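Local coordinates for protein RNA-dependent RNA Polymerase (Bombyx mori cytoplasmic polyhedrosis virus, PDB 6TZ0) that synthesises RNA on an RNA template, transcribing plus strands conservatively from the double-stranded genome and probably making the complementary minus strands during genome replication, at residues A[144-149]-A[179-184]; A[948-953]-A[969-974]; A[954-959]-A[1104-1109]. All coordinates share one frame; numbering follows the deposited sequence.

Contact 1 of 3, residues A[144-149]-A[179-184]; sequences DLWREL and DEFPFY
Trp146 and Phe181 stack within an aromatic cluster, completed by Phe183, that joins the first turn of helix 145-160 to the loop before, and the first residue of, the β-hairpin of strands 183-186 and 191-194. Followed outward from CB, Trp146 sets CG anti to the carbonyl carbon (chi1 -62°), and CG lies over the centre of the Phe181 ring. Its five-membered ring and the Phe181 ring form a face-to-face stack, with centroids 4.0 Å apart and planes inclined by 22°; CD2 of Trp146 is 3.5 Å from CD1 of Phe181, and CE2 and CE3 rest against Phe181 CD1 and CE1. At the ring edge, Trp146 NE1 gives a weak hydrogen bond to the backbone O of Phe183 (3.4 Å, 152° at the hydrogen), which may help to set the indole's rotation. Farther out, CZ2 reaches Pro182 CD obliquely and lies over one face of the slanted Phe183 ring, toward its rim, while CH2 nears Phe181 CD1 and Phe183 CZ. Leu145 CG lies over the opposite indole face, toward the rim.

The cluster borders an ATP site: Arg147 and Tyr184 bind ATP in another structure of this protein, and Phe181 lies close to Arg37 of that site. His41 meets Phe181 edge-to-face, and Val207 of helix 206-218 touches both Leu145 and Phe183. At the Phe183 edge, in the ring plane, Leu145 CD1 approaches CE1 to 3.6 Å.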
loop_
_atom_site.group_PDB
_atom_site.type_symbol
_atom_site.label_atom_id
_atom_site.label_comp_id
_atom_site.label_asym_id
_atom_site.label_seq_id
_atom_site.Cartn_x
_atom_site.Cartn_y
_atom_site.Cartn_z
ATOM N N ASP A 144 13.906 -11.176 24.917
ATOM C CA ASP A 144 13.387 -10.234 25.890
ATOM C C ASP A 144 14.232 -8.964 25.897
ATOM O O ASP A 144 15.369 -8.938 25.425
ATOM C CB ASP A 144 13.358 -10.862 27.281
ATOM C CG ASP A 144 12.340 -11.981 27.388
ATOM O OD1 ASP A 144 11.326 -11.936 26.660
ATOM O OD2 ASP A 144 12.549 -12.906 28.202
ATOM N N LEU A 145 13.655 -7.898 26.449
ATOM C CA LEU A 145 14.295 -6.590 26.389
ATOM C C LEU A 145 15.510 -6.503 27.306
ATOM O O LEU A 145 16.469 -5.779 26.997
ATOM C CB LEU A 145 13.274 -5.500 26.725
ATOM C CG LEU A 145 12.782 -5.197 28.144
ATOM C CD1 LEU A 145 12.055 -3.878 28.125
ATOM C CD2 LEU A 145 11.867 -6.264 28.706
ATOM N N TRP A 146 15.510 -7.250 28.410
ATOM C CA TRP A 146 16.671 -7.222 29.286
ATOM C C TRP A 146 17.839 -7.979 28.677
ATOM O O TRP A 146 18.990 -7.617 28.916
ATOM C CB TRP A 146 16.329 -7.782 30.666
ATOM C CG TRP A 146 15.281 -6.992 31.385
ATOM C CD1 TRP A 146 13.996 -7.367 31.619
ATOM C CD2 TRP A 146 15.405 -5.659 31.891
ATOM N NE1 TRP A 146 13.321 -6.370 32.277
ATOM C CE2 TRP A 146 14.166 -5.309 32.455
ATOM C CE3 TRP A 146 16.452 -4.739 31.945
ATOM C CZ2 TRP A 146 13.944 -4.079 33.054
ATOM C CZ3 TRP A 146 16.229 -3.522 32.536
ATOM C CH2 TRP A 146 14.988 -3.202 33.086
ATOM N N ARG A 147 17.568 -8.986 27.848
ATOM C CA ARG A 147 18.643 -9.678 27.145
ATOM C C ARG A 147 19.268 -8.789 26.078
ATOM O O ARG A 147 20.485 -8.827 25.863
ATOM C CB ARG A 147 18.110 -10.962 26.526
ATOM C CG ARG A 147 17.687 -11.971 27.553
ATOM C CD ARG A 147 17.151 -13.216 26.909
ATOM N NE ARG A 147 16.685 -14.160 27.911
ATOM C CZ ARG A 147 16.081 -15.305 27.630
ATOM N NH1 ARG A 147 15.690 -16.105 28.611
ATOM N NH2 ARG A 147 15.864 -15.648 26.368
ATOM N N GLU A 148 18.453 -7.964 25.419
ATOM C CA GLU A 148 18.981 -7.023 24.440
ATOM C C GLU A 148 19.801 -5.929 25.111
ATOM O O GLU A 148 20.859 -5.531 24.596
ATOM C CB GLU A 148 17.834 -6.433 23.625
ATOM C CG GLU A 148 17.098 -7.470 22.797
ATOM C CD GLU A 148 15.990 -6.878 21.959
ATOM O OE1 GLU A 148 15.715 -5.671 22.098
ATOM O OE2 GLU A 148 15.388 -7.619 21.161
ATOM N N LEU A 149 19.351 -5.455 26.279
ATOM C CA LEU A 149 20.147 -4.492 27.031
ATOM C C LEU A 149 21.443 -5.122 27.544
ATOM O O LEU A 149 22.491 -4.464 27.563
ATOM C CB LEU A 149 19.317 -3.914 28.178
ATOM C CG LEU A 149 19.963 -2.779 28.974
ATOM C CD1 LEU A 149 20.227 -1.594 28.075
ATOM C CD2 LEU A 149 19.105 -2.368 30.142
ATOM N N ASP A 179 15.611 -5.848 44.234
ATOM C CA ASP A 179 16.455 -6.979 43.871
ATOM C C ASP A 179 15.892 -7.792 42.715
ATOM O O ASP A 179 16.369 -8.902 42.463
ATOM C CB ASP A 179 16.686 -7.885 45.082
ATOM C CG ASP A 179 17.678 -7.296 46.067
ATOM O OD1 ASP A 179 18.586 -6.563 45.625
ATOM O OD2 ASP A 179 17.557 -7.563 47.279
ATOM N N GLU A 180 14.892 -7.273 42.012
ATOM C CA GLU A 180 14.433 -7.837 40.752
ATOM C C GLU A 180 14.247 -6.707 39.750
ATOM O O GLU A 180 14.380 -5.525 40.080
ATOM C CB GLU A 180 13.133 -8.630 40.919
ATOM C CG GLU A 180 13.286 -9.932 41.674
ATOM C CD GLU A 180 11.996 -10.714 41.735
ATOM O OE1 GLU A 180 10.961 -10.179 41.290
ATOM O OE2 GLU A 180 12.018 -11.863 42.224
ATOM N N PHE A 181 13.951 -7.077 38.509
ATOM C CA PHE A 181 13.663 -6.079 37.496
ATOM C C PHE A 181 12.310 -5.432 37.787
ATOM O O PHE A 181 11.414 -6.081 38.330
ATOM C CB PHE A 181 13.660 -6.711 36.106
ATOM C CG PHE A 181 15.000 -7.236 35.667
ATOM C CD1 PHE A 181 16.015 -6.371 35.301
ATOM C CD2 PHE A 181 15.221 -8.598 35.567
ATOM C CE1 PHE A 181 17.241 -6.852 34.879
ATOM C CE2 PHE A 181 16.442 -9.085 35.144
ATOM C CZ PHE A 181 17.452 -8.210 34.799
ATOM N N PRO A 182 12.143 -4.145 37.457
ATOM C CA PRO A 182 10.877 -3.459 37.780
ATOM C C PRO A 182 9.685 -3.947 36.979
ATOM O O PRO A 182 8.546 -3.648 37.354
ATOM C CB PRO A 182 11.181 -1.991 37.459
ATOM C CG PRO A 182 12.657 -1.890 37.487
ATOM C CD PRO A 182 13.158 -3.197 36.975
ATOM N N PHE A 183 9.913 -4.683 35.900
ATOM C CA PHE A 183 8.859 -5.213 35.054
ATOM C C PHE A 183 9.439 -6.383 34.278
ATOM O O PHE A 183 10.648 -6.624 34.299
ATOM C CB PHE A 183 8.288 -4.135 34.119
ATOM C CG PHE A 183 9.337 -3.387 33.342
ATOM C CD1 PHE A 183 9.817 -3.869 32.137
ATOM C CD2 PHE A 183 9.844 -2.196 33.825
ATOM C CE1 PHE A 183 10.784 -3.189 31.444
ATOM C CE2 PHE A 183 10.812 -1.514 33.128
ATOM C CZ PHE A 183 11.282 -2.013 31.941
ATOM N N TYR A 184 8.564 -7.096 33.581
ATOM C CA TYR A 184 8.978 -8.164 32.682
ATOM C C TYR A 184 7.848 -8.401 31.696
ATOM O O TYR A 184 6.725 -7.932 31.886
ATOM C CB TYR A 184 9.338 -9.447 33.444
ATOM C CG TYR A 184 8.191 -10.105 34.177
ATOM C CD1 TYR A 184 7.817 -9.682 35.448
ATOM C CD2 TYR A 184 7.516 -11.181 33.620
ATOM C CE1 TYR A 184 6.783 -10.281 36.120
ATOM C CE2 TYR A 184 6.479 -11.790 34.285
ATOM C CZ TYR A 184 6.118 -11.337 35.536
ATOM O OH TYR A 184 5.085 -11.947 36.206
#

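Contact 2 of 3, residues A[948-953]-A[969-974]; sequences KSRRAA and YGYGLQ
Arg950 and Gly970 have the nearest CA atoms between the two segments, 5.0 Å apart, where helix 945-958 meets the loop leading into helix 973-979. This helix-to-loop contact in the C-terminal region is built on two neighbouring helix residues, Ser949 and Arg950, which bond to the N and O of Gly970, the former weakly. Ser949 OG, held anti to its backbone N, accepts the weak hydrogen bond from Gly970 N at 3.2 Å. The same OG is also hydrogen-bonded to Ala1113 O, so the serine ties the loop to helix 1107-1114 as well.

Arg950 sets out beside the loop and then bends at chi3 (-65°), which turns NE out of line with the extended part of the chain. Its CG packs on Gly970 CA at 3.7 Å. Against Tyr971 the arginine runs obliquely, guanidinium and phenol planes 29° apart; the touching is done by the aliphatic CD, 3.5 Å from Tyr971 CE1, rather than by the charged end. That end is engaged on the Gly970 carbonyl and, outside the two segments, in a salt bridge from NH1 to Glu938. NH1 reaches Gly970 O at 3.1 Å, with the oxygen almost in the guanidinium plane while the nitrogen stands above the carbonyl plane, at a C=O...N angle of 117°.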
loop_
_atom_site.group_PDB
_atom_site.type_symbol
_atom_site.label_atom_id
_atom_site.label_comp_id
_atom_site.label_asym_id
_atom_site.label_seq_id
_atom_site.Cartn_x
_atom_site.Cartn_y
_atom_site.Cartn_z
ATOM N N LYS A 948 -3.081 -27.118 -20.988
ATOM C CA LYS A 948 -2.039 -27.693 -21.834
ATOM C C LYS A 948 -0.812 -28.065 -21.017
ATOM O O LYS A 948 -0.164 -29.082 -21.290
ATOM C CB LYS A 948 -1.651 -26.713 -22.939
ATOM C CG LYS A 948 -2.697 -26.509 -24.006
ATOM C CD LYS A 948 -2.180 -25.554 -25.063
ATOM C CE LYS A 948 -3.210 -25.299 -26.150
ATOM N NZ LYS A 948 -2.686 -24.346 -27.163
ATOM N N SER A 949 -0.487 -27.255 -20.006
ATOM C CA SER A 949 0.632 -27.572 -19.126
ATOM C C SER A 949 0.341 -28.813 -18.293
ATOM O O SER A 949 1.225 -29.654 -18.098
ATOM C CB SER A 949 0.943 -26.376 -18.229
ATOM O OG SER A 949 2.013 -26.660 -17.350
ATOM N N ARG A 950 -0.903 -28.958 -17.824
ATOM C CA ARG A 950 -1.292 -30.164 -17.095
ATOM C C ARG A 950 -1.285 -31.392 -18.000
ATOM O O ARG A 950 -0.884 -32.482 -17.571
ATOM C CB ARG A 950 -2.669 -29.980 -16.463
ATOM C CG ARG A 950 -2.713 -28.998 -15.311
ATOM C CD ARG A 950 -4.039 -29.080 -14.576
ATOM N NE ARG A 950 -5.162 -28.658 -15.396
ATOM C CZ ARG A 950 -5.602 -27.410 -15.449
ATOM N NH1 ARG A 950 -5.007 -26.478 -14.721
ATOM N NH2 ARG A 950 -6.633 -27.095 -16.220
ATOM N N ARG A 951 -1.709 -31.229 -19.259
ATOM C CA ARG A 951 -1.673 -32.327 -20.220
ATOM C C ARG A 951 -0.245 -32.761 -20.527
ATOM O O ARG A 951 0.045 -33.962 -20.573
ATOM C CB ARG A 951 -2.397 -31.918 -21.504
ATOM C CG ARG A 951 -2.308 -32.916 -22.663
ATOM C CD ARG A 951 -3.154 -34.168 -22.448
ATOM N NE ARG A 951 -2.436 -35.224 -21.739
ATOM C CZ ARG A 951 -2.997 -36.349 -21.310
ATOM N NH1 ARG A 951 -4.286 -36.573 -21.526
ATOM N NH2 ARG A 951 -2.268 -37.254 -20.670
ATOM N N ALA A 952 0.664 -31.803 -20.714
ATOM C CA ALA A 952 2.056 -32.152 -20.977
ATOM C C ALA A 952 2.739 -32.727 -19.745
ATOM O O ALA A 952 3.627 -33.578 -19.873
ATOM C CB ALA A 952 2.817 -30.932 -21.481
ATOM N N ALA A 953 2.328 -32.299 -18.547
ATOM C CA ALA A 953 2.867 -32.889 -17.328
ATOM C C ALA A 953 2.406 -34.330 -17.164
ATOM O O ALA A 953 3.189 -35.193 -16.754
ATOM C CB ALA A 953 2.459 -32.054 -16.118
ATOM N N TYR A 969 3.106 -25.532 -14.359
ATOM C CA TYR A 969 2.409 -24.251 -14.384
ATOM C C TYR A 969 0.896 -24.401 -14.315
ATOM O O TYR A 969 0.217 -23.497 -13.816
ATOM C CB TYR A 969 2.795 -23.472 -15.639
ATOM C CG TYR A 969 2.153 -22.105 -15.754
ATOM C CD1 TYR A 969 2.593 -21.041 -14.975
ATOM C CD2 TYR A 969 1.105 -21.882 -16.641
ATOM C CE1 TYR A 969 2.012 -19.794 -15.081
ATOM C CE2 TYR A 969 0.519 -20.641 -16.752
ATOM C CZ TYR A 969 0.976 -19.601 -15.972
ATOM O OH TYR A 969 0.386 -18.363 -16.086
ATOM N N GLY A 970 0.349 -25.508 -14.825
ATOM C CA GLY A 970 -1.075 -25.757 -14.670
ATOM C C GLY A 970 -1.475 -25.979 -13.227
ATOM O O GLY A 970 -2.612 -25.696 -12.841
ATOM N N TYR A 971 -0.552 -26.477 -12.420
ATOM C CA TYR A 971 -0.692 -26.562 -10.976
ATOM C C TYR A 971 -0.167 -25.260 -10.369
ATOM O O TYR A 971 0.010 -24.263 -11.072
ATOM C CB TYR A 971 0.044 -27.806 -10.479
ATOM C CG TYR A 971 -0.581 -29.097 -10.943
ATOM C CD1 TYR A 971 -1.938 -29.176 -11.225
ATOM C CD2 TYR A 971 0.199 -30.216 -11.168
ATOM C CE1 TYR A 971 -2.503 -30.353 -11.660
ATOM C CE2 TYR A 971 -0.359 -31.399 -11.609
ATOM C CZ TYR A 971 -1.710 -31.458 -11.858
ATOM O OH TYR A 971 -2.276 -32.630 -12.302
ATOM N N GLY A 972 0.069 -25.232 -9.068
ATOM C CA GLY A 972 0.646 -24.061 -8.428
ATOM C C GLY A 972 -0.370 -23.032 -8.007
ATOM O O GLY A 972 -0.342 -22.552 -6.871
ATOM N N LEU A 973 -1.267 -22.663 -8.919
ATOM C CA LEU A 973 -2.446 -21.907 -8.524
ATOM C C LEU A 973 -3.336 -22.756 -7.622
ATOM O O LEU A 973 -3.908 -22.250 -6.643
ATOM C CB LEU A 973 -3.183 -21.437 -9.778
ATOM C CG LEU A 973 -4.305 -20.411 -9.663
ATOM C CD1 LEU A 973 -3.765 -19.117 -9.101
ATOM C CD2 LEU A 973 -4.915 -20.170 -11.028
ATOM N N GLN A 974 -3.426 -24.061 -7.925
ATOM C CA GLN A 974 -3.950 -25.041 -6.976
ATOM C C GLN A 974 -3.174 -25.015 -5.672
ATOM O O GLN A 974 -3.768 -25.069 -4.590
ATOM C CB GLN A 974 -3.886 -26.454 -7.557
ATOM C CG GLN A 974 -4.750 -26.710 -8.760
ATOM C CD GLN A 974 -4.703 -28.152 -9.214
ATOM O OE1 GLN A 974 -4.012 -28.981 -8.622
ATOM N NE2 GLN A 974 -5.430 -28.456 -10.281
#

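Contact 3 of 3, residues A[954-959]-A[1104-1109]; sequences SDLKIR and ATLLND
A helix-to-helix contact in the C-terminal region brings the last turn of helix 945-958, with Arg959 just after it, against residues of helix 1107-1114 and the type I turn from Ala1104 to Leu1107 that runs into it. Asp955, Arg959 and Asp1109 form a salt-bridge network beside a leucine pair. The side chains of Leu956 and Leu1106 pass antiparallel to one another, with Leu956 CD2 3.7 Å from Leu1106 CD1, while Leu956 CG packs on Asp1109 CB at 3.9 Å. Ile1099 of helix 1091-1101 also touches Leu1106, extending the apolar patch.

The Arg959 chain bends at chi2 (74°), and its CB and CG each come 3.8 Å from Leu1106 CD1, the two side chains crossing at a slant. Its NH1 stands 2.9 Å from Asp955 OD1, an oxygen well out of the guanidinium plane, which makes that bridge one of charge alone. Asp1109 OD2 lies instead in this plane, at its edge, but 3.7 Å from NH1, a long salt bridge. The carboxylates, turned 49° apart, bring Asp955 OD2 near Asp1109 OD2, an approach uncertain at this resolution; if real, Arg959 would partly offset the like charges, and one acid may have a raised proton affinity.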
loop_
_atom_site.group_PDB
_atom_site.type_symbol
_atom_site.label_atom_id
_atom_site.label_comp_id
_atom_site.label_asym_id
_atom_site.label_seq_id
_atom_site.Cartn_x
_atom_site.Cartn_y
_atom_site.Cartn_z
ATOM N N SER A 954 1.146 -34.616 -17.503
ATOM C CA SER A 954 0.678 -36.000 -17.486
ATOM C C SER A 954 1.351 -36.836 -18.569
ATOM O O SER A 954 1.600 -38.034 -18.368
ATOM C CB SER A 954 -0.837 -36.040 -17.651
ATOM O OG SER A 954 -1.305 -37.372 -17.694
ATOM N N ASP A 955 1.661 -36.216 -19.711
ATOM C CA ASP A 955 2.375 -36.904 -20.782
ATOM C C ASP A 955 3.797 -37.258 -20.354
ATOM O O ASP A 955 4.306 -38.331 -20.695
ATOM C CB ASP A 955 2.387 -36.022 -22.030
ATOM C CG ASP A 955 2.738 -36.784 -23.291
ATOM O OD1 ASP A 955 2.907 -38.019 -23.232
ATOM O OD2 ASP A 955 2.856 -36.138 -24.352
ATOM N N LEU A 956 4.453 -36.365 -19.610
ATOM C CA LEU A 956 5.744 -36.702 -19.015
ATOM C C LEU A 956 5.607 -37.746 -17.915
ATOM O O LEU A 956 6.530 -38.538 -17.698
ATOM C CB LEU A 956 6.405 -35.447 -18.460
ATOM C CG LEU A 956 6.927 -34.482 -19.511
ATOM C CD1 LEU A 956 7.274 -33.175 -18.866
ATOM C CD2 LEU A 956 8.155 -35.082 -20.139
ATOM N N LYS A 957 4.476 -37.744 -17.208
ATOM C CA LYS A 957 4.248 -38.706 -16.135
ATOM C C LYS A 957 4.123 -40.128 -16.669
ATOM O O LYS A 957 4.682 -41.064 -16.087
ATOM C CB LYS A 957 2.993 -38.318 -15.359
ATOM C CG LYS A 957 2.619 -39.252 -14.232
ATOM C CD LYS A 957 3.623 -39.192 -13.108
ATOM C CE LYS A 957 3.196 -40.086 -11.964
ATOM N NZ LYS A 957 1.941 -39.588 -11.334
ATOM N N ILE A 958 3.403 -40.309 -17.778
ATOM C CA ILE A 958 3.173 -41.662 -18.274
ATOM C C ILE A 958 4.421 -42.253 -18.940
ATOM O O ILE A 958 4.569 -43.481 -18.981
ATOM C CB ILE A 958 1.938 -41.669 -19.200
ATOM C CG1 ILE A 958 1.411 -43.091 -19.425
ATOM C CG2 ILE A 958 2.225 -40.982 -20.522
ATOM C CD1 ILE A 958 0.018 -43.141 -20.007
ATOM N N ARG A 959 5.354 -41.425 -19.408
ATOM C CA ARG A 959 6.607 -41.924 -19.963
ATOM C C ARG A 959 7.676 -42.168 -18.906
ATOM O O ARG A 959 8.817 -42.477 -19.259
ATOM C CB ARG A 959 7.153 -40.962 -21.028
ATOM C CG ARG A 959 6.670 -41.216 -22.464
ATOM C CD ARG A 959 5.224 -40.797 -22.680
ATOM N NE ARG A 959 4.789 -40.924 -24.068
ATOM C CZ ARG A 959 4.860 -39.947 -24.966
ATOM N NH1 ARG A 959 5.343 -38.762 -24.625
ATOM N NH2 ARG A 959 4.439 -40.151 -26.205
ATOM N N ALA A 1104 15.325 -37.108 -25.763
ATOM C CA ALA A 1104 15.043 -35.723 -26.112
ATOM C C ALA A 1104 13.662 -35.524 -26.715
ATOM O O ALA A 1104 13.255 -34.376 -26.922
ATOM C CB ALA A 1104 16.100 -35.205 -27.090
ATOM N N THR A 1105 12.936 -36.605 -27.007
ATOM C CA THR A 1105 11.582 -36.474 -27.528
ATOM C C THR A 1105 10.603 -35.990 -26.469
ATOM O O THR A 1105 9.562 -35.422 -26.815
ATOM C CB THR A 1105 11.108 -37.809 -28.106
ATOM O OG1 THR A 1105 11.085 -38.798 -27.069
ATOM C CG2 THR A 1105 12.045 -38.269 -29.213
ATOM N N LEU A 1106 10.917 -36.194 -25.192
ATOM C CA LEU A 1106 10.071 -35.735 -24.102
ATOM C C LEU A 1106 10.347 -34.292 -23.706
ATOM O O LEU A 1106 9.695 -33.781 -22.791
ATOM C CB LEU A 1106 10.260 -36.630 -22.872
ATOM C CG LEU A 1106 9.504 -37.957 -22.719
ATOM C CD1 LEU A 1106 8.004 -37.725 -22.782
ATOM C CD2 LEU A 1106 9.941 -39.031 -23.709
ATOM N N LEU A 1107 11.407 -33.716 -24.285
ATOM C CA LEU A 1107 11.867 -32.356 -23.968
ATOM C C LEU A 1107 10.892 -31.237 -24.308
ATOM O O LEU A 1107 10.679 -30.329 -23.507
ATOM C CB LEU A 1107 13.217 -32.089 -24.640
ATOM C CG LEU A 1107 14.081 -30.989 -24.021
ATOM C CD1 LEU A 1107 13.309 -29.682 -23.949
ATOM C CD2 LEU A 1107 14.566 -31.408 -22.644
ATOM N N ASN A 1108 10.303 -31.297 -25.493
ATOM C CA ASN A 1108 9.286 -30.321 -25.867
ATOM C C ASN A 1108 8.066 -30.415 -24.957
ATOM O O ASN A 1108 7.425 -29.397 -24.672
ATOM C CB ASN A 1108 8.886 -30.518 -27.328
ATOM C CG ASN A 1108 9.986 -30.110 -28.290
ATOM O OD1 ASN A 1108 10.634 -29.081 -28.108
ATOM N ND2 ASN A 1108 10.209 -30.923 -29.317
ATOM N N ASP A 1109 7.747 -31.621 -24.477
ATOM C CA ASP A 1109 6.716 -31.771 -23.456
ATOM C C ASP A 1109 7.118 -31.103 -22.152
ATOM O O ASP A 1109 6.257 -30.564 -21.450
ATOM C CB ASP A 1109 6.419 -33.249 -23.213
ATOM C CG ASP A 1109 5.700 -33.895 -24.372
ATOM O OD1 ASP A 1109 4.919 -33.196 -25.050
ATOM O OD2 ASP A 1109 5.920 -35.102 -24.607
#

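Along the chain, contact 1 comes first, in the N-terminal region, and contacts 2 and 3 follow in the C-terminal one. Its centre is about 54 Å from that of contact 2 and about 62 Å from that of contact 3, so the N-terminal ATP-site region and the C-terminal pair are separate parts of the polymerase. Contacts 2 and 3 have centres about 13 Å apart and share helix 945-958, with 948-953 in one contact and 954-959, which runs just past its end, in the other. They also touch directly, Ala952 CB lying 3.5 Å from Asp1109 O. Their segments alternate in sequence. The helix packs against both 969-974, a loop running into helix 973-979, and the much later helix 1107-1114.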